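Local coordinates for putative immunoglobulin-blocking virulence protein (Mycoplasma mycoides subsp. capri, PDB 7ADK) that probably acts as a virulence factor that blocks host immunoglobulins, at residues E216-G221 against I288-Q293. Numbering follows the deposited sequence.
Sequences EEFNSG and IANLDQ
Phe218 and Ala289 bring their backbones to 7.7 Å, CA to CA, where helix 209-218 meets the loop that follows helix 280-288. The contact illustrates how an aromatic ring on one helix can join it to the residues leaving another through a CH-pi interaction, here at the surface of a helical region, with the centre of the contact about 44 Å from the centre of the chain. Phe218 points its CB toward the loop, and its chi1 of -85° sets CG beside the backbone N and anti to the carbonyl carbon, which carries the ring out to Ala289. The methyl group of Ala289 lies over one face, with CB 3.7 Å from the ring centroid and 28° off the normal. It is displaced toward the rim, so that CE1 of Phe218 comes nearest, at 3.3 Å from Ala289 CB.

Asn290 extends the contact past the methyl. Its amide plane is turned 73° from the ring, and ND2 approaches obliquely, 3.4 Å from CE2 of Phe218. The same ND2 donates to the carbonyl of Trp286 in the preceding helix, a bond that holds the amide back against its own chain. Phe218 also touches Ile227 of helix 227-235. Only some 124 Å² is buried in all, a modest patch made by three side chains.

Beyond the ring, the chain turns from Glu217 to Ser220, whose backbone N and hydroxyl both donate to one acceptor, Glu217 O. The hydroxyl bond lies in the carbonyl plane, with Ser220 OG 2.6 Å from Glu217 O.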
ATOM      1  N   GLU A 216       3.792 -41.376 -28.199  1.00 91.96           N
ATOM      2  CA  GLU A 216       4.639 -41.109 -29.368  1.00 91.96           C
ATOM      3  C   GLU A 216       6.118 -41.457 -29.140  1.00 91.96           C
ATOM      4  O   GLU A 216       6.796 -41.869 -30.076  1.00 91.96           O
ATOM      5  CB  GLU A 216       4.453 -39.652 -29.810  1.00 91.96           C
ATOM      6  CG  GLU A 216       5.144 -39.272 -31.131  1.00 91.96           C
ATOM      7  CD  GLU A 216       6.604 -38.790 -31.035  1.00 91.96           C
ATOM      8  OE1 GLU A 216       7.114 -38.498 -29.938  1.00 91.96           O
ATOM      9  OE2 GLU A 216       7.250 -38.661 -32.090  1.00 91.96           O
ATOM     10  N   GLU A 217       6.615 -41.383 -27.905  1.00 92.50           N
ATOM     11  CA  GLU A 217       7.987 -41.769 -27.570  1.00 92.50           C
ATOM     12  C   GLU A 217       8.144 -43.296 -27.464  1.00 92.50           C
ATOM     13  O   GLU A 217       9.107 -43.846 -27.989  1.00 92.50           O
ATOM     14  CB  GLU A 217       8.436 -41.035 -26.297  1.00 92.50           C
ATOM     15  CG  GLU A 217       9.924 -41.165 -25.960  1.00 92.50           C
ATOM     16  CD  GLU A 217      10.860 -40.289 -26.801  1.00 92.50           C
ATOM     17  OE1 GLU A 217      10.524 -39.928 -27.946  1.00 92.50           O
ATOM     18  OE2 GLU A 217      11.961 -39.950 -26.317  1.00 92.50           O
ATOM     19  N   PHE A 218       7.170 -44.005 -26.881  1.00 91.20           N
ATOM     20  CA  PHE A 218       7.121 -45.474 -26.910  1.00 91.20           C
ATOM     21  C   PHE A 218       7.010 -46.026 -28.339  1.00 91.20           C
ATOM     22  O   PHE A 218       7.572 -47.078 -28.637  1.00 91.20           O
ATOM     23  CB  PHE A 218       5.942 -45.980 -26.079  1.00 91.20           C
ATOM     24  CG  PHE A 218       6.208 -46.130 -24.601  1.00 91.20           C
ATOM     25  CD1 PHE A 218       6.340 -45.001 -23.779  1.00 91.20           C
ATOM     26  CD2 PHE A 218       6.297 -47.408 -24.034  1.00 91.20           C
ATOM     27  CE1 PHE A 218       6.521 -45.146 -22.397  1.00 91.20           C
ATOM     28  CE2 PHE A 218       6.487 -47.557 -22.656  1.00 91.20           C
ATOM     29  CZ  PHE A 218       6.584 -46.425 -21.835  1.00 91.20           C
ATOM     30  N   ASN A 219       6.326 -45.314 -29.234  1.00 93.12           N
ATOM     31  CA  ASN A 219       6.277 -45.623 -30.670  1.00 93.12           C
ATOM     32  C   ASN A 219       7.596 -45.333 -31.429  1.00 93.12           C
ATOM     33  O   ASN A 219       7.713 -45.700 -32.596  1.00 93.12           O
ATOM     34  CB  ASN A 219       5.066 -44.925 -31.323  1.00 93.12           C
ATOM     35  CG  ASN A 219       3.712 -45.516 -30.979  1.00 93.12           C
ATOM     36  OD1 ASN A 219       3.571 -46.474 -30.244  1.00 93.12           O
ATOM     37  ND2 ASN A 219       2.662 -45.005 -31.539  1.00 93.12           N
ATOM     38  N   SER A 220       8.611 -44.723 -30.813  1.00 96.07           N
ATOM     39  CA  SER A 220       9.948 -44.590 -31.404  1.00 96.07           C
ATOM     40  C   SER A 220      10.759 -45.895 -31.302  1.00 96.07           C
ATOM     41  O   SER A 220      10.478 -46.771 -30.480  1.00 96.07           O
ATOM     42  CB  SER A 220      10.690 -43.388 -30.815  1.00 96.07           C
ATOM     43  OG  SER A 220      11.215 -43.664 -29.538  1.00 96.07           O
ATOM     44  N   GLY A 221      11.783 -46.053 -32.136  1.00 99.63           N
ATOM     45  CA  GLY A 221      12.551 -47.293 -32.242  1.00 99.63           C
ATOM     46  C   GLY A 221      13.523 -47.599 -31.093  1.00 99.63           C
ATOM     47  O   GLY A 221      14.116 -48.674 -31.079  1.00 99.63           O
ATOM     48  N   ILE A 288       0.900 -45.774 -17.106  1.00 80.91           N
ATOM     49  CA  ILE A 288       0.006 -45.004 -17.984  1.00 80.91           C
ATOM     50  C   ILE A 288       0.303 -45.234 -19.471  1.00 80.91           C
ATOM     51  O   ILE A 288      -0.627 -45.444 -20.243  1.00 80.91           O
ATOM     52  CB  ILE A 288       0.015 -43.498 -17.623  1.00 80.91           C
ATOM     53  CG1 ILE A 288       1.395 -42.831 -17.762  1.00 80.91           C
ATOM     54  CG2 ILE A 288      -0.511 -43.317 -16.205  1.00 80.91           C
ATOM     55  CD1 ILE A 288       1.488 -41.380 -17.303  1.00 80.91           C
ATOM     56  N   ALA A 289       1.571 -45.306 -19.884  1.00 83.36           N
ATOM     57  CA  ALA A 289       1.948 -45.593 -21.268  1.00 83.36           C
ATOM     58  C   ALA A 289       1.710 -47.056 -21.722  1.00 83.36           C
ATOM     59  O   ALA A 289       2.003 -47.386 -22.868  1.00 83.36           O
ATOM     60  CB  ALA A 289       3.392 -45.158 -21.469  1.00 83.36           C
ATOM     61  N   ASN A 290       1.191 -47.940 -20.855  1.00 83.54           N
ATOM     62  CA  ASN A 290       0.887 -49.349 -21.124  1.00 83.54           C
ATOM     63  C   ASN A 290      -0.462 -49.849 -20.560  1.00 83.54           C
ATOM     64  O   ASN A 290      -0.695 -51.052 -20.557  1.00 83.54           O
ATOM     65  CB  ASN A 290       2.029 -50.201 -20.579  1.00 83.54           C
ATOM     66  CG  ASN A 290       3.342 -50.051 -21.309  1.00 83.54           C
ATOM     67  OD1 ASN A 290       3.598 -50.660 -22.325  1.00 83.54           O
ATOM     68  ND2 ASN A 290       4.249 -49.307 -20.775  1.00 83.54           N
ATOM     69  N   LEU A 291      -1.348 -48.968 -20.084  1.00 84.46           N
ATOM     70  CA  LEU A 291      -2.739 -49.271 -19.723  1.00 84.46           C
ATOM     71  C   LEU A 291      -3.550 -49.651 -20.983  1.00 84.46           C
ATOM     72  O   LEU A 291      -3.416 -49.001 -22.016  1.00 84.46           O
ATOM     73  CB  LEU A 291      -3.360 -48.023 -19.043  1.00 84.46           C
ATOM     74  CG  LEU A 291      -3.662 -48.141 -17.541  1.00 84.46           C
ATOM     75  CD1 LEU A 291      -2.420 -48.268 -16.680  1.00 84.46           C
ATOM     76  CD2 LEU A 291      -4.419 -46.924 -17.040  1.00 84.46           C
ATOM     77  N   ASP A 292      -4.438 -50.642 -20.907  1.00 89.98           N
ATOM     78  CA  ASP A 292      -5.400 -50.979 -21.963  1.00 89.98           C
ATOM     79  C   ASP A 292      -6.783 -50.331 -21.771  1.00 89.98           C
ATOM     80  O   ASP A 292      -7.555 -50.686 -20.882  1.00 89.98           O
ATOM     81  CB  ASP A 292      -5.483 -52.503 -22.215  1.00 89.98           C
ATOM     82  CG  ASP A 292      -5.651 -53.439 -21.004  1.00 89.98           C
ATOM     83  OD1 ASP A 292      -5.188 -53.114 -19.889  1.00 89.98           O
ATOM     84  OD2 ASP A 292      -6.099 -54.592 -21.204  1.00 89.98           O
ATOM     85  N   GLN A 293      -7.125 -49.418 -22.686  1.00 85.70           N
ATOM     86  CA  GLN A 293      -8.390 -48.680 -22.748  1.00 85.70           C
ATOM     87  C   GLN A 293      -9.630 -49.586 -22.663  1.00 85.70           C
ATOM     88  O   GLN A 293     -10.641 -49.219 -22.064  1.00 85.70           O
ATOM     89  CB  GLN A 293      -8.366 -47.844 -24.043  1.00 85.70           C
ATOM     90  CG  GLN A 293      -9.713 -47.202 -24.397  1.00 85.70           C
ATOM     91  CD  GLN A 293      -9.664 -46.035 -25.372  1.00 85.70           C
ATOM     92  OE1 GLN A 293      -8.629 -45.548 -25.790  1.00 85.70           O
ATOM     93  NE2 GLN A 293     -10.789 -45.520 -25.765  1.00 85.70           N
TER